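PDB 4UAP: glycosyl hydrolase, family 31/fibronectin type III domain protein from Clostridium perfringens, which binds galacto-configured sugars such as N-acetylgalactosamine through a carbohydrate-binding module, probably helping the parent glycoside hydrolase to engage its glycan substrates. Local coordinates for residues T81-V93 against G104-Y116. Sequence-based numbering, arbitrary orientation.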
loop_
_atom_site.group_PDB
_atom_site.type_symbol
_atom_site.label_atom_id
_atom_site.label_comp_id
_atom_site.label_asym_id
_atom_site.label_seq_id
_atom_site.Cartn_x
_atom_site.Cartn_y
_atom_site.Cartn_z
ATOM N N THR A 81 1.479 -16.257 -9.860
ATOM C CA THR A 81 1.319 -16.530 -8.435
ATOM C C THR A 81 1.840 -15.334 -7.626
ATOM O O THR A 81 2.702 -14.594 -8.095
ATOM C CB THR A 81 2.065 -17.800 -8.001
ATOM O OG1 THR A 81 3.460 -17.641 -8.288
ATOM C CG2 THR A 81 1.521 -19.037 -8.744
ATOM N N ILE A 82 1.318 -15.148 -6.417
ATOM C CA ILE A 82 1.732 -14.014 -5.590
ATOM C C ILE A 82 3.113 -14.287 -4.963
ATOM O O ILE A 82 3.382 -15.389 -4.467
ATOM C CB ILE A 82 0.695 -13.716 -4.498
ATOM C CG1 ILE A 82 0.954 -12.347 -3.864
ATOM C CG2 ILE A 82 0.669 -14.838 -3.446
ATOM C CD1 ILE A 82 -0.282 -11.760 -3.182
ATOM N N ASN A 83 3.995 -13.292 -5.011
ATOM C CA ASN A 83 5.351 -13.475 -4.504
ATOM C C ASN A 83 5.373 -13.572 -2.987
ATOM O O ASN A 83 4.509 -13.028 -2.303
ATOM C CB ASN A 83 6.267 -12.336 -4.978
ATOM C CG ASN A 83 7.707 -12.514 -4.521
ATOM O OD1 ASN A 83 8.160 -11.845 -3.591
ATOM N ND2 ASN A 83 8.431 -13.431 -5.170
ATOM N N ILE A 84 6.365 -14.276 -2.461
ATOM C CA ILE A 84 6.488 -14.474 -1.022
ATOM C C ILE A 84 6.644 -13.149 -0.229
ATOM O O ILE A 84 6.285 -13.071 0.951
ATOM C CB ILE A 84 7.679 -15.418 -0.734
ATOM C CG1 ILE A 84 7.630 -15.954 0.698
ATOM C CG2 ILE A 84 8.997 -14.737 -1.050
ATOM C CD1 ILE A 84 8.748 -16.956 1.006
ATOM N N ALA A 85 7.154 -12.100 -0.875
ATOM C CA ALA A 85 7.338 -10.819 -0.185
ATOM C C ALA A 85 6.083 -9.938 -0.236
ATOM O O ALA A 85 6.033 -8.892 0.407
ATOM C CB ALA A 85 8.534 -10.068 -0.778
ATOM N N ALA A 86 5.072 -10.358 -0.995
ATOM C CA ALA A 86 3.850 -9.570 -1.141
ATOM C C ALA A 86 3.000 -9.493 0.136
ATOM O O ALA A 86 3.115 -10.314 1.053
ATOM C CB ALA A 86 3.005 -10.128 -2.289
ATOM N N MET A 87 2.141 -8.481 0.171
ATOM C CA MET A 87 1.165 -8.300 1.240
ATOM C C MET A 87 0.211 -9.508 1.324
ATOM O O MET A 87 -0.192 -10.071 0.300
ATOM C CB MET A 87 0.379 -7.001 1.003
ATOM C CG MET A 87 -0.265 -6.383 2.260
ATOM S SD MET A 87 -0.897 -4.712 1.910
ATOM C CE MET A 87 -2.031 -5.053 0.575
ATOM N N LYS A 88 -0.132 -9.903 2.546
ATOM C CA LYS A 88 -1.057 -11.008 2.782
ATOM C C LYS A 88 -2.322 -10.522 3.481
ATOM O O LYS A 88 -3.394 -11.098 3.312
ATOM C CB LYS A 88 -0.397 -12.095 3.630
ATOM C CG LYS A 88 -1.277 -13.332 3.823
ATOM C CD LYS A 88 -0.602 -14.393 4.694
ATOM C CE LYS A 88 -1.409 -15.686 4.692
ATOM N NZ LYS A 88 -0.841 -16.715 5.615
ATOM N N LYS A 89 -2.181 -9.463 4.282
ATOM C CA LYS A 89 -3.279 -8.940 5.091
ATOM C C LYS A 89 -3.164 -7.430 5.263
ATOM O O LYS A 89 -2.086 -6.898 5.517
ATOM C CB LYS A 89 -3.303 -9.622 6.459
ATOM C CG LYS A 89 -4.481 -9.251 7.345
ATOM C CD LYS A 89 -4.454 -10.152 8.579
ATOM C CE LYS A 89 -5.356 -9.664 9.687
ATOM N NZ LYS A 89 -5.266 -10.595 10.861
ATOM N N VAL A 90 -4.289 -6.745 5.140
ATOM C CA VAL A 90 -4.286 -5.294 5.109
ATOM C C VAL A 90 -5.538 -4.785 5.778
ATOM O O VAL A 90 -6.568 -5.462 5.792
ATOM C CB VAL A 90 -4.208 -4.764 3.652
ATOM C CG1 VAL A 90 -5.474 -5.124 2.869
ATOM C CG2 VAL A 90 -3.924 -3.254 3.608
ATOM N N LYS A 91 -5.450 -3.595 6.350
ATOM C CA LYS A 91 -6.646 -2.911 6.802
ATOM C C LYS A 91 -6.586 -1.477 6.317
ATOM O O LYS A 91 -5.529 -0.990 5.900
ATOM C CB LYS A 91 -6.778 -2.963 8.331
ATOM C CG LYS A 91 -5.665 -2.247 9.087
ATOM C CD LYS A 91 -5.996 -2.119 10.577
ATOM C CE LYS A 91 -4.928 -1.295 11.286
ATOM N NZ LYS A 91 -5.124 -1.233 12.762
ATOM N N ALA A 92 -7.716 -0.788 6.374
ATOM C CA ALA A 92 -7.724 0.606 5.975
ATOM C C ALA A 92 -8.784 1.386 6.741
ATOM O O ALA A 92 -9.793 0.831 7.187
ATOM C CB ALA A 92 -7.946 0.730 4.476
ATOM N N VAL A 93 -8.524 2.678 6.885
ATOM C CA VAL A 93 -9.405 3.604 7.582
ATOM C C VAL A 93 -9.466 4.882 6.765
ATOM O O VAL A 93 -8.448 5.315 6.217
ATOM C CB VAL A 93 -8.898 3.920 9.001
ATOM C CG1 VAL A 93 -9.811 4.928 9.683
ATOM C CG2 VAL A 93 -8.795 2.641 9.826
ATOM N N GLY A 104 -12.315 -1.644 6.908
ATOM C CA GLY A 104 -12.223 -3.078 7.053
ATOM C C GLY A 104 -10.893 -3.684 6.653
ATOM O O GLY A 104 -9.974 -3.009 6.174
ATOM N N GLU A 105 -10.812 -4.992 6.835
ATOM C CA GLU A 105 -9.574 -5.723 6.661
ATOM C C GLU A 105 -9.743 -6.720 5.537
ATOM O O GLU A 105 -10.823 -7.278 5.352
ATOM C CB GLU A 105 -9.196 -6.418 7.973
ATOM C CG GLU A 105 -8.174 -7.537 7.847
ATOM C CD GLU A 105 -8.088 -8.381 9.121
ATOM O OE1 GLU A 105 -7.879 -7.802 10.215
ATOM O OE2 GLU A 105 -8.245 -9.623 9.029
ATOM N N LYS A 106 -8.688 -6.921 4.760
ATOM C CA LYS A 106 -8.705 -7.967 3.753
ATOM C C LYS A 106 -7.559 -8.913 4.051
ATOM O O LYS A 106 -6.426 -8.470 4.247
ATOM C CB LYS A 106 -8.608 -7.375 2.349
ATOM C CG LYS A 106 -9.904 -6.670 1.926
ATOM C CD LYS A 106 -9.806 -6.046 0.546
ATOM C CE LYS A 106 -10.911 -5.005 0.343
ATOM N NZ LYS A 106 -12.273 -5.568 0.549
ATOM N N ALA A 107 -7.862 -10.210 4.117
ATOM C CA ALA A 107 -6.877 -11.210 4.536
ATOM C C ALA A 107 -6.664 -12.288 3.476
ATOM O O ALA A 107 -7.420 -12.373 2.509
ATOM C CB ALA A 107 -7.304 -11.842 5.863
ATOM N N ASN A 108 -5.619 -13.098 3.664
ATOM C CA ASN A 108 -5.284 -14.182 2.744
ATOM C C ASN A 108 -5.207 -13.709 1.303
ATOM O O ASN A 108 -5.697 -14.365 0.383
ATOM C CB ASN A 108 -6.298 -15.312 2.884
ATOM C CG ASN A 108 -6.371 -15.836 4.298
ATOM O OD1 ASN A 108 -7.364 -15.637 4.998
ATOM N ND2 ASN A 108 -5.302 -16.484 4.740
ATOM N N ILE A 109 -4.581 -12.555 1.110
ATOM C CA ILE A 109 -4.464 -11.975 -0.214
ATOM C C ILE A 109 -3.636 -12.872 -1.108
ATOM O O ILE A 109 -2.538 -13.269 -0.726
ATOM C CB ILE A 109 -3.832 -10.571 -0.153
ATOM C CG1 ILE A 109 -4.774 -9.617 0.597
ATOM C CG2 ILE A 109 -3.530 -10.059 -1.560
ATOM C CD1 ILE A 109 -4.119 -8.307 1.018
ATOM N N THR A 110 -4.162 -13.198 -2.289
ATOM C CA THR A 110 -3.424 -14.006 -3.257
ATOM C C THR A 110 -3.484 -13.452 -4.676
ATOM O O THR A 110 -2.885 -14.024 -5.584
ATOM C CB THR A 110 -3.947 -15.469 -3.315
ATOM O OG1 THR A 110 -5.353 -15.468 -3.601
ATOM C CG2 THR A 110 -3.683 -16.202 -1.998
ATOM N N SER A 111 -4.206 -12.356 -4.885
ATOM C CA SER A 111 -4.426 -11.875 -6.251
ATOM C C SER A 111 -3.548 -10.677 -6.615
ATOM O O SER A 111 -2.966 -10.033 -5.739
ATOM C CB SER A 111 -5.898 -11.515 -6.452
ATOM O OG SER A 111 -6.291 -10.513 -5.539
ATOM N N ALA A 112 -3.477 -10.373 -7.911
ATOM C CA ALA A 112 -2.634 -9.289 -8.409
ATOM C C ALA A 112 -3.074 -7.925 -7.872
ATOM O O ALA A 112 -2.259 -7.016 -7.742
ATOM C CB ALA A 112 -2.629 -9.275 -9.935
ATOM N N THR A 113 -4.361 -7.776 -7.575
ATOM C CA THR A 113 -4.836 -6.518 -6.997
ATOM C C THR A 113 -5.695 -6.790 -5.788
ATOM O O THR A 113 -6.354 -7.829 -5.697
ATOM C CB THR A 113 -5.665 -5.670 -7.992
ATOM O OG1 THR A 113 -6.819 -6.411 -8.406
ATOM C CG2 THR A 113 -4.839 -5.280 -9.212
ATOM N N THR A 114 -5.670 -5.846 -4.859
ATOM C CA THR A 114 -6.545 -5.867 -3.707
ATOM C C THR A 114 -7.359 -4.598 -3.801
ATOM O O THR A 114 -6.806 -3.499 -3.742
ATOM C CB THR A 114 -5.760 -5.927 -2.389
ATOM O OG1 THR A 114 -5.077 -7.187 -2.312
ATOM C CG2 THR A 114 -6.694 -5.774 -1.179
ATOM N N VAL A 115 -8.663 -4.747 -3.988
ATOM C CA VAL A 115 -9.512 -3.601 -4.278
ATOM C C VAL A 115 -10.467 -3.305 -3.122
ATOM O O VAL A 115 -11.209 -4.183 -2.674
ATOM C CB VAL A 115 -10.309 -3.822 -5.575
ATOM C CG1 VAL A 115 -11.203 -2.615 -5.877
ATOM C CG2 VAL A 115 -9.355 -4.071 -6.740
ATOM N N TYR A 116 -10.406 -2.072 -2.623
ATOM C CA TYR A 116 -11.376 -1.565 -1.654
ATOM C C TYR A 116 -12.460 -0.810 -2.400
ATOM O O TYR A 116 -12.213 0.282 -2.922
ATOM C CB TYR A 116 -10.706 -0.651 -0.616
ATOM C CG TYR A 116 -10.110 -1.378 0.571
ATOM C CD1 TYR A 116 -8.899 -2.057 0.466
ATOM C CD2 TYR A 116 -10.754 -1.378 1.801
ATOM C CE1 TYR A 116 -8.344 -2.717 1.562
ATOM C CE2 TYR A 116 -10.216 -2.030 2.896
ATOM C CZ TYR A 116 -9.010 -2.703 2.773
ATOM O OH TYR A 116 -8.481 -3.350 3.871
HETATM O O HOH W 1 -1.473 -16.202 -6.027
HETATM O O HOH W 2 -6.870 -9.285 12.269
#
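Two torsions bring Val90 and Tyr116 together: chi1 of 66° sets CG1 of Val90 between its own backbone N and carbonyl carbon, while chi1 of -86° carries the Tyr116 ring across from strand 113-116. CG1 meets the ring at its edge, 3.6 Å from Tyr116 OH. Ala92 CB covers one face in a CH-pi contact, and Lys106 CE covers the other, 3.5 Å above the ring plane. The phenol donates to Gly104 O at 2.8 Å, from above the carbonyl plane; a weaker, bent bond from Ala92 N reaches that oxygen from the opposite face. Val90 and Lys106 form a hydrogen-bonded antiparallel pair, Lys106 N giving to Val90 O at 2.8 Å and Val90 N to Lys106 O at 2.9 Å. A classic beta bulge sets Lys88 and Lys89 opposite Asp132 of the neighbouring strand 125-133, and Ile109 N donates almost straight (177°) to Lys88 O at 2.9 Å. Ile109 turns inward, its CD1 touching Met87 CE and Val90 CG1, its CG2 meeting Ile82 CD1. On the other side of the hairpin, the extended Lys89 chain comes against the Glu105 carboxylate through CE, 3.0 Å from OE2, with NZ farther off in a long salt bridge (3.6 Å to OE2). A water joins Ile82 N to Thr110 O. Tyr116 belongs to the facing sheet, where strand 64-74 supplies Phe70, stacked on it, and Ile72, against Met87. Hairpin 87-96/99-106 thus packs through Met87, Val90 and Ala92 against strands 64-74 and 113-118, forming the beta-sandwich of this CBM32 module, with Ala85 touching N-acetylgalactosamine in the preceding loop.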